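Long-range contacts in serine protease pet (PDB 4OM9), which probably cleaves host proteins as the serine protease passenger domain of an autotransporter enterotoxin from enteroaggregative Escherichia coli: residues Arg495-Gly500 and Val515-Ala520; Asn470-Gly475 and Gln638-Gly643. All blocks are in the same frame, centred on the assembly; numbering follows the deposited sequence.

Contact 1: residues Arg495-Gly500 and Val515-Ala520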
ATOM      1  N   ARG A 495      -2.187   4.860  19.212  1.00 34.63           N
ATOM      2  CA  ARG A 495      -1.606   4.347  17.979  1.00 34.22           C
ATOM      3  C   ARG A 495      -2.211   4.995  16.758  1.00 34.48           C
ATOM      4  O   ARG A 495      -3.409   4.884  16.520  1.00 32.13           O
ATOM      5  CB  ARG A 495      -1.779   2.826  17.883  1.00 36.12           C
ATOM      6  CG  ARG A 495      -0.827   2.042  18.769  1.00 44.66           C
ATOM      7  CD  ARG A 495      -1.061   0.548  18.688  1.00 39.69           C
ATOM      8  NE  ARG A 495      -1.420   0.001  19.989  1.00 40.42           N
ATOM      9  CZ  ARG A 495      -0.550  -0.497  20.858  1.00 55.56           C
ATOM     10  NH1 ARG A 495       0.752  -0.522  20.578  1.00 58.36           N
ATOM     11  NH2 ARG A 495      -0.990  -0.969  22.018  1.00 56.63           N
ATOM     12  N   LEU A 496      -1.363   5.691  16.003  1.00 30.90           N
ATOM     13  CA  LEU A 496      -1.702   6.195  14.681  1.00 28.89           C
ATOM     14  C   LEU A 496      -1.276   5.162  13.646  1.00 29.00           C
ATOM     15  O   LEU A 496      -0.081   4.843  13.524  1.00 29.37           O
ATOM     16  CB  LEU A 496      -1.026   7.534  14.406  1.00 28.46           C
ATOM     17  CG  LEU A 496      -1.197   8.026  12.969  1.00 27.79           C
ATOM     18  CD1 LEU A 496      -2.675   8.149  12.624  1.00 27.32           C
ATOM     19  CD2 LEU A 496      -0.458   9.338  12.713  1.00 27.57           C
ATOM     20  N   ILE A 497      -2.265   4.638  12.922  1.00 28.77           N
ATOM     21  CA  ILE A 497      -2.061   3.601  11.918  1.00 28.97           C
ATOM     22  C   ILE A 497      -2.314   4.137  10.508  1.00 28.49           C
ATOM     23  O   ILE A 497      -3.398   4.606  10.209  1.00 27.76           O
ATOM     24  CB  ILE A 497      -2.983   2.404  12.194  1.00 30.65           C
ATOM     25  CG1 ILE A 497      -2.726   1.878  13.607  1.00 32.05           C
ATOM     26  CG2 ILE A 497      -2.779   1.312  11.149  1.00 31.06           C
ATOM     27  CD1 ILE A 497      -3.966   1.344  14.307  1.00 32.14           C
ATOM     28  N   LEU A 498      -1.301   4.101   9.654  1.00 28.31           N
ATOM     29  CA  LEU A 498      -1.452   4.590   8.290  1.00 27.80           C
ATOM     30  C   LEU A 498      -1.619   3.403   7.350  1.00 29.58           C
ATOM     31  O   LEU A 498      -0.727   2.523   7.296  1.00 30.87           O
ATOM     32  CB  LEU A 498      -0.255   5.441   7.874  1.00 27.75           C
ATOM     33  CG  LEU A 498      -0.115   6.904   8.352  1.00 31.44           C
ATOM     34  CD1 LEU A 498      -1.283   7.408   9.252  1.00 28.10           C
ATOM     35  CD2 LEU A 498       1.230   7.144   9.013  1.00 27.82           C
ATOM     36  N   ASP A 499      -2.761   3.393   6.651  1.00 34.49           N
ATOM     37  CA  ASP A 499      -3.255   2.333   5.746  1.00 38.62           C
ATOM     38  C   ASP A 499      -3.093   2.667   4.280  1.00 37.12           C
ATOM     39  O   ASP A 499      -3.404   1.839   3.401  1.00 36.91           O
ATOM     40  CB  ASP A 499      -4.766   2.104   5.952  1.00 41.85           C
ATOM     41  CG  ASP A 499      -5.080   0.723   6.389  1.00 41.87           C
ATOM     42  OD1 ASP A 499      -4.114  -0.012   6.632  1.00 51.85           O
ATOM     43  OD2 ASP A 499      -6.267   0.374   6.514  1.00 42.31           O
ATOM     44  N   GLY A 500      -2.743   3.923   4.017  1.00 28.85           N
ATOM     45  CA  GLY A 500      -2.642   4.420   2.658  1.00 28.44           C
ATOM     46  C   GLY A 500      -1.210   4.761   2.309  1.00 29.95           C
ATOM     47  O   GLY A 500      -0.289   4.444   3.057  1.00 29.29           O
ATOM     48  N   VAL A 515       2.180   3.227  13.343  1.00 36.30           N
ATOM     49  CA  VAL A 515       2.098   1.956  12.640  1.00 36.30           C
ATOM     50  C   VAL A 515       1.912   2.212  11.160  1.00 33.78           C
ATOM     51  O   VAL A 515       1.007   2.952  10.755  1.00 32.92           O
ATOM     52  CB  VAL A 515       0.940   1.101  13.137  1.00 34.99           C
ATOM     53  CG1 VAL A 515       0.765  -0.108  12.242  1.00 33.01           C
ATOM     54  CG2 VAL A 515       1.197   0.680  14.578  1.00 36.09           C
ATOM     55  N   MET A 516       2.808   1.646  10.366  1.00 33.52           N
ATOM     56  CA  MET A 516       2.673   1.644   8.926  1.00 37.03           C
ATOM     57  C   MET A 516       2.386   0.210   8.477  1.00 36.33           C
ATOM     58  O   MET A 516       3.095  -0.741   8.871  1.00 38.13           O
ATOM     59  CB  MET A 516       3.936   2.178   8.243  1.00 35.65           C
ATOM     60  CG  MET A 516       4.351   3.584   8.626  1.00 38.18           C
ATOM     61  SD  MET A 516       6.003   3.909   7.974  1.00 39.86           S
ATOM     62  CE  MET A 516       6.299   5.569   8.564  1.00 43.80           C
ATOM     63  N   GLN A 517       1.349   0.060   7.661  1.00 31.96           N
ATOM     64  CA  GLN A 517       0.927  -1.249   7.178  1.00 35.25           C
ATOM     65  C   GLN A 517       0.170  -1.122   5.878  1.00 33.40           C
ATOM     66  O   GLN A 517      -0.290  -0.026   5.528  1.00 31.38           O
ATOM     67  CB  GLN A 517       0.035  -1.954   8.208  1.00 37.49           C
ATOM     68  CG  GLN A 517      -1.312  -1.253   8.412  1.00 36.89           C
ATOM     69  CD  GLN A 517      -2.368  -2.150   9.054  1.00 35.24           C
ATOM     70  OE1 GLN A 517      -2.215  -2.606  10.193  1.00 32.27           O
ATOM     71  NE2 GLN A 517      -3.466  -2.383   8.322  1.00 34.33           N
ATOM     72  N   GLY A 518       0.009  -2.250   5.183  1.00 31.59           N
ATOM     73  CA  GLY A 518      -0.844  -2.295   4.010  1.00 31.29           C
ATOM     74  C   GLY A 518      -2.325  -2.219   4.367  1.00 30.88           C
ATOM     75  O   GLY A 518      -2.707  -2.150   5.538  1.00 30.86           O
ATOM     76  N   HIS A 519      -3.174  -2.249   3.351  1.00 32.71           N
ATOM     77  CA  HIS A 519      -4.608  -2.163   3.590  1.00 34.04           C
ATOM     78  C   HIS A 519      -5.308  -3.436   3.131  1.00 31.05           C
ATOM     79  O   HIS A 519      -5.126  -3.898   1.991  1.00 31.37           O
ATOM     80  CB  HIS A 519      -5.208  -0.922   2.891  1.00 31.10           C
ATOM     81  CG  HIS A 519      -6.708  -0.893   2.885  1.00 29.64           C
ATOM     82  ND1 HIS A 519      -7.458  -0.639   4.020  1.00 28.81           N
ATOM     83  CD2 HIS A 519      -7.602  -1.084   1.882  1.00 28.92           C
ATOM     84  CE1 HIS A 519      -8.742  -0.689   3.713  1.00 28.65           C
ATOM     85  NE2 HIS A 519      -8.856  -0.953   2.421  1.00 28.70           N
ATOM     86  N   ALA A 520      -6.079  -4.028   4.038  1.00 31.47           N
ATOM     87  CA  ALA A 520      -6.829  -5.232   3.710  1.00 32.32           C
ATOM     88  C   ALA A 520      -7.926  -4.829   2.733  1.00 31.74           C
ATOM     89  O   ALA A 520      -8.695  -3.889   2.996  1.00 30.92           O
ATOM     90  CB  ALA A 520      -7.417  -5.877   4.955  1.00 33.01           C
TER
HETATM   91  O   HOH W   1      -6.385  -2.539   6.881  1.00 40.16           O

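Contact 2: residues Asn470-Gly475 and Gln638-Gly643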
ATOM      1  N   ASN A 470      -6.533   4.240  19.370  1.00 35.95           N
ATOM      2  CA  ASN A 470      -6.337   3.560  18.107  1.00 32.22           C
ATOM      3  C   ASN A 470      -7.170   4.199  17.017  1.00 31.86           C
ATOM      4  O   ASN A 470      -8.392   4.333  17.145  1.00 30.18           O
ATOM      5  CB  ASN A 470      -6.706   2.086  18.224  1.00 32.58           C
ATOM      6  CG  ASN A 470      -5.617   1.248  18.865  1.00 37.02           C
ATOM      7  OD1 ASN A 470      -4.558   1.751  19.263  1.00 41.83           O
ATOM      8  ND2 ASN A 470      -5.883  -0.039  18.984  1.00 39.30           N
ATOM      9  N   TYR A 471      -6.494   4.600  15.953  1.00 32.72           N
ATOM     10  CA  TYR A 471      -7.150   5.250  14.840  1.00 28.71           C
ATOM     11  C   TYR A 471      -6.407   4.911  13.549  1.00 30.82           C
ATOM     12  O   TYR A 471      -5.162   4.886  13.513  1.00 30.42           O
ATOM     13  CB  TYR A 471      -7.225   6.773  15.043  1.00 28.06           C
ATOM     14  CG  TYR A 471      -7.344   7.498  13.724  1.00 28.19           C
ATOM     15  CD1 TYR A 471      -8.551   7.544  13.027  1.00 26.84           C
ATOM     16  CD2 TYR A 471      -6.240   8.102  13.154  1.00 28.47           C
ATOM     17  CE1 TYR A 471      -8.645   8.189  11.794  1.00 26.17           C
ATOM     18  CE2 TYR A 471      -6.327   8.744  11.947  1.00 28.15           C
ATOM     19  CZ  TYR A 471      -7.525   8.787  11.267  1.00 25.93           C
ATOM     20  OH  TYR A 471      -7.561   9.429  10.053  1.00 25.42           O
ATOM     21  N   ILE A 472      -7.162   4.618  12.493  1.00 27.93           N
ATOM     22  CA  ILE A 472      -6.537   4.339  11.208  1.00 27.68           C
ATOM     23  C   ILE A 472      -6.878   5.417  10.179  1.00 26.85           C
ATOM     24  O   ILE A 472      -8.039   5.671   9.916  1.00 26.54           O
ATOM     25  CB  ILE A 472      -6.951   2.966  10.653  1.00 28.14           C
ATOM     26  CG1 ILE A 472      -6.819   1.899  11.738  1.00 30.23           C
ATOM     27  CG2 ILE A 472      -6.096   2.617   9.439  1.00 28.07           C
ATOM     28  CD1 ILE A 472      -7.088   0.468  11.253  1.00 29.81           C
ATOM     29  N   TYR A 473      -5.847   6.044   9.617  1.00 29.06           N
ATOM     30  CA  TYR A 473      -6.021   6.935   8.484  1.00 26.90           C
ATOM     31  C   TYR A 473      -5.950   6.072   7.240  1.00 28.77           C
ATOM     32  O   TYR A 473      -4.910   5.441   6.975  1.00 30.83           O
ATOM     33  CB  TYR A 473      -4.957   8.039   8.465  1.00 26.64           C
ATOM     34  CG  TYR A 473      -5.028   8.948   7.253  1.00 27.07           C
ATOM     35  CD1 TYR A 473      -6.232   9.579   6.889  1.00 25.07           C
ATOM     36  CD2 TYR A 473      -3.892   9.203   6.483  1.00 26.18           C
ATOM     37  CE1 TYR A 473      -6.295  10.412   5.785  1.00 24.71           C
ATOM     38  CE2 TYR A 473      -3.943  10.030   5.376  1.00 26.03           C
ATOM     39  CZ  TYR A 473      -5.146  10.641   5.032  1.00 28.28           C
ATOM     40  OH  TYR A 473      -5.199  11.462   3.921  1.00 27.47           O
ATOM     41  N   HIS A 474      -7.072   6.000   6.516  1.00 25.80           N
ATOM     42  CA  HIS A 474      -7.180   5.223   5.293  1.00 25.92           C
ATOM     43  C   HIS A 474      -6.699   6.007   4.061  1.00 25.61           C
ATOM     44  O   HIS A 474      -6.532   5.433   2.990  1.00 25.81           O
ATOM     45  CB  HIS A 474      -8.625   4.783   5.056  1.00 25.86           C
ATOM     46  CG  HIS A 474      -9.126   3.706   5.982  1.00 27.85           C
ATOM     47  ND1 HIS A 474      -8.523   2.467   6.100  1.00 27.13           N
ATOM     48  CD2 HIS A 474     -10.239   3.663   6.758  1.00 26.49           C
ATOM     49  CE1 HIS A 474      -9.219   1.723   6.949  1.00 27.64           C
ATOM     50  NE2 HIS A 474     -10.260   2.423   7.358  1.00 27.26           N
ATOM     51  N   GLY A 475      -6.513   7.320   4.196  1.00 27.51           N
ATOM     52  CA  GLY A 475      -6.179   8.163   3.053  1.00 29.68           C
ATOM     53  C   GLY A 475      -4.685   8.309   2.795  1.00 31.50           C
ATOM     54  O   GLY A 475      -3.862   7.626   3.423  1.00 28.25           O
ATOM     55  N   GLN A 638     -15.703   4.380  13.174  1.00 36.43           N
ATOM     56  CA  GLN A 638     -14.565   3.483  12.965  1.00 36.54           C
ATOM     57  C   GLN A 638     -14.527   2.439  14.069  1.00 37.31           C
ATOM     58  O   GLN A 638     -14.785   2.745  15.225  1.00 40.15           O
ATOM     59  CB  GLN A 638     -13.234   4.254  12.901  1.00 31.75           C
ATOM     60  CG  GLN A 638     -12.013   3.358  12.576  1.00 31.78           C
ATOM     61  CD  GLN A 638     -10.754   4.149  12.177  1.00 32.70           C
ATOM     62  OE1 GLN A 638     -10.003   4.649  13.031  1.00 31.34           O
ATOM     63  NE2 GLN A 638     -10.508   4.236  10.875  1.00 30.09           N
ATOM     64  N   ASP A 639     -14.242   1.197  13.690  1.00 41.45           N
ATOM     65  CA  ASP A 639     -14.153   0.091  14.634  1.00 43.79           C
ATOM     66  C   ASP A 639     -12.986  -0.789  14.236  1.00 41.91           C
ATOM     67  O   ASP A 639     -12.980  -1.401  13.170  1.00 42.55           O
ATOM     68  CB  ASP A 639     -15.446  -0.728  14.670  1.00 53.29           C
ATOM     69  CG  ASP A 639     -15.488  -1.698  15.838  1.00 53.79           C
ATOM     70  OD1 ASP A 639     -14.481  -1.813  16.561  1.00 53.44           O
ATOM     71  OD2 ASP A 639     -16.529  -2.345  16.045  1.00 60.55           O
ATOM     72  N   ILE A 640     -11.998  -0.851  15.114  1.00 41.06           N
ATOM     73  CA  ILE A 640     -10.723  -1.442  14.777  1.00 39.49           C
ATOM     74  C   ILE A 640     -10.529  -2.810  15.411  1.00 43.47           C
ATOM     75  O   ILE A 640     -10.780  -3.000  16.598  1.00 43.90           O
ATOM     76  CB  ILE A 640      -9.577  -0.511  15.200  1.00 34.72           C
ATOM     77  CG1 ILE A 640      -9.590   0.740  14.330  1.00 34.90           C
ATOM     78  CG2 ILE A 640      -8.238  -1.206  15.063  1.00 33.94           C
ATOM     79  CD1 ILE A 640      -8.714   1.813  14.858  1.00 30.92           C
ATOM     80  N   LYS A 641     -10.095  -3.767  14.600  1.00 50.21           N
ATOM     81  CA  LYS A 641      -9.631  -5.045  15.132  1.00 51.22           C
ATOM     82  C   LYS A 641      -8.176  -5.273  14.756  1.00 44.78           C
ATOM     83  O   LYS A 641      -7.695  -4.797  13.724  1.00 41.63           O
ATOM     84  CB  LYS A 641     -10.498  -6.205  14.634  1.00 52.46           C
ATOM     85  CG  LYS A 641     -11.905  -6.173  15.200  1.00 56.82           C
ATOM     86  CD  LYS A 641     -11.868  -6.194  16.728  1.00 61.89           C
ATOM     87  CE  LYS A 641     -13.064  -5.462  17.335  1.00 64.40           C
ATOM     88  NZ  LYS A 641     -14.367  -6.080  16.972  1.00 62.15           N
ATOM     89  N   SER A 642      -7.474  -6.001  15.608  1.00 42.88           N
ATOM     90  CA  SER A 642      -6.105  -6.347  15.319  1.00 40.40           C
ATOM     91  C   SER A 642      -5.848  -7.794  15.694  1.00 42.43           C
ATOM     92  O   SER A 642      -6.592  -8.390  16.467  1.00 41.11           O
ATOM     93  CB  SER A 642      -5.150  -5.413  16.058  1.00 43.46           C
ATOM     94  OG  SER A 642      -5.421  -5.406  17.447  1.00 46.54           O
ATOM     95  N   GLY A 643      -4.788  -8.353  15.131  1.00 39.32           N
ATOM     96  CA  GLY A 643      -4.382  -9.707  15.421  1.00 41.62           C
ATOM     97  C   GLY A 643      -3.200 -10.058  14.546  1.00 44.49           C
ATOM     98  O   GLY A 643      -2.761  -9.258  13.724  1.00 47.40           O
TER

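Contact 1: residues Arg495-Gly500 and Val515-Ala520
Asp499 and His519 cross at about a right angle, with the carboxylate and ring planes 84° apart. His519 ND1 gives its N-H to Asp499 OD2 at 2.9 Å. The acceptor lies in the ring plane, but the nitrogen stands well above the carboxylate plane. His519 CG, anti to its backbone N (chi1 170°), comes 3.9 Å from Asp499 OD2. His519 NE2 is hydrogen-bonded to Asp522 OD2. Gln517 comes to the other oxygen: its NE2 reaches Asp499 OD1 at 3.0 Å, on the syn side and close to the carboxylate plane. This bond is bent: OD1 is tilted from the amide plane, which is turned 52° from the carboxylate. The same NE2 donates to Gly518 O at 2.9 Å, while OE1 accepts from Tyr620 N.

Asp499 lies just past strand 496-498, on one rung of the parallel beta-helix. It faces Gln517 and Gly518, where strand 514-520 breaks, and His519, where it resumes. Before them, Ile497 pairs with Val515 and Leu498 with Met516 in parallel register. Leu498 N donates to Val515 O at 2.8 Å. Ile497 and Val515 lie side by side and point the same way, Ile497 CG1 meeting Val515 CB at 3.8 Å. Leu498 and Met516 point to the opposite face, where both touch Phe581.

A water donates to Asp499 OD2. Asp499 OD1 also faces Gly518 O at 2.8 Å, two acceptors that share the donor NE2. Donors thus reach both oxygens of the buried carboxylate and would help to stabilise its charge. Asp499 and Asp522 could in turn raise the proton affinity of the His519 ring.

Contact 2: residues Asn470-Gly475 and Gln638-Gly643
Gln638 reaches from a segment outside the parallel beta-helix to the backbone of Ile472, on a strand of one of its rungs. Strand 640-644 pairs antiparallel with strand 618-622, and this two-stranded sheet lies against the side of the beta-helix. The Gln638 side chain starts at CB, which points toward the rung. CG is anti to the backbone N (chi1 -176°), and the chain stays extended to CD. This carries the amide to Ile472, with CD 3.6 Å from Ile472 N.

The two amide atoms then divide the work. OE1 accepts from Ile472 N at 2.9 Å in a nearly straight bond, with the donor tilted from the carbonyl plane. NE2 donates to Ile472 O at 3.0 Å. That bond is also straight, 179° at the hydrogen, and it uses a lone pair in the carbonyl plane. One side-chain amide thus satisfies both backbone polar groups of a single residue, much as a neighbouring strand would. NE2 has a further, weak bond to Asp622, which also binds NE2 of His474. At its bonding position Gln638 OE1 also lies 3.2 Å from Tyr471 CD1, and the ring and amide planes are 34° apart. The far end of this ring is fixed by a bond from its OH to Ile443 O.

Ile640 adds the apolar half. It crosses the Ile472 side chain obliquely, and Tyr620 touches both isoleucines. Ile640 CD1 packs on Ile472 CG1 at 3.7 Å and ends 3.4 Å from Asn470 O.

How the contacts relate
Coming from the N terminus, the chain runs through earlier turns of the beta-helix, then strand 471-473, then strand 496-498, then the strand beginning at 514. Contact 1 closes a short loop between 495-500 and 515-520, joining successive rungs of the beta-helix. Contact 2 closes a far longer loop, from 470-475 to 638-643, and brings the strand pair 618-622 and 640-644 back against the helix. Contact 1 is nested inside that loop. The two meet where strands 471-473 and 496-498 pair in parallel: Ile497 N is probably hydrogen-bonded to Tyr471 O, and Ile497 O to Tyr473 N. His474 also meets the ring of His519 and makes a weak bond to Asp499.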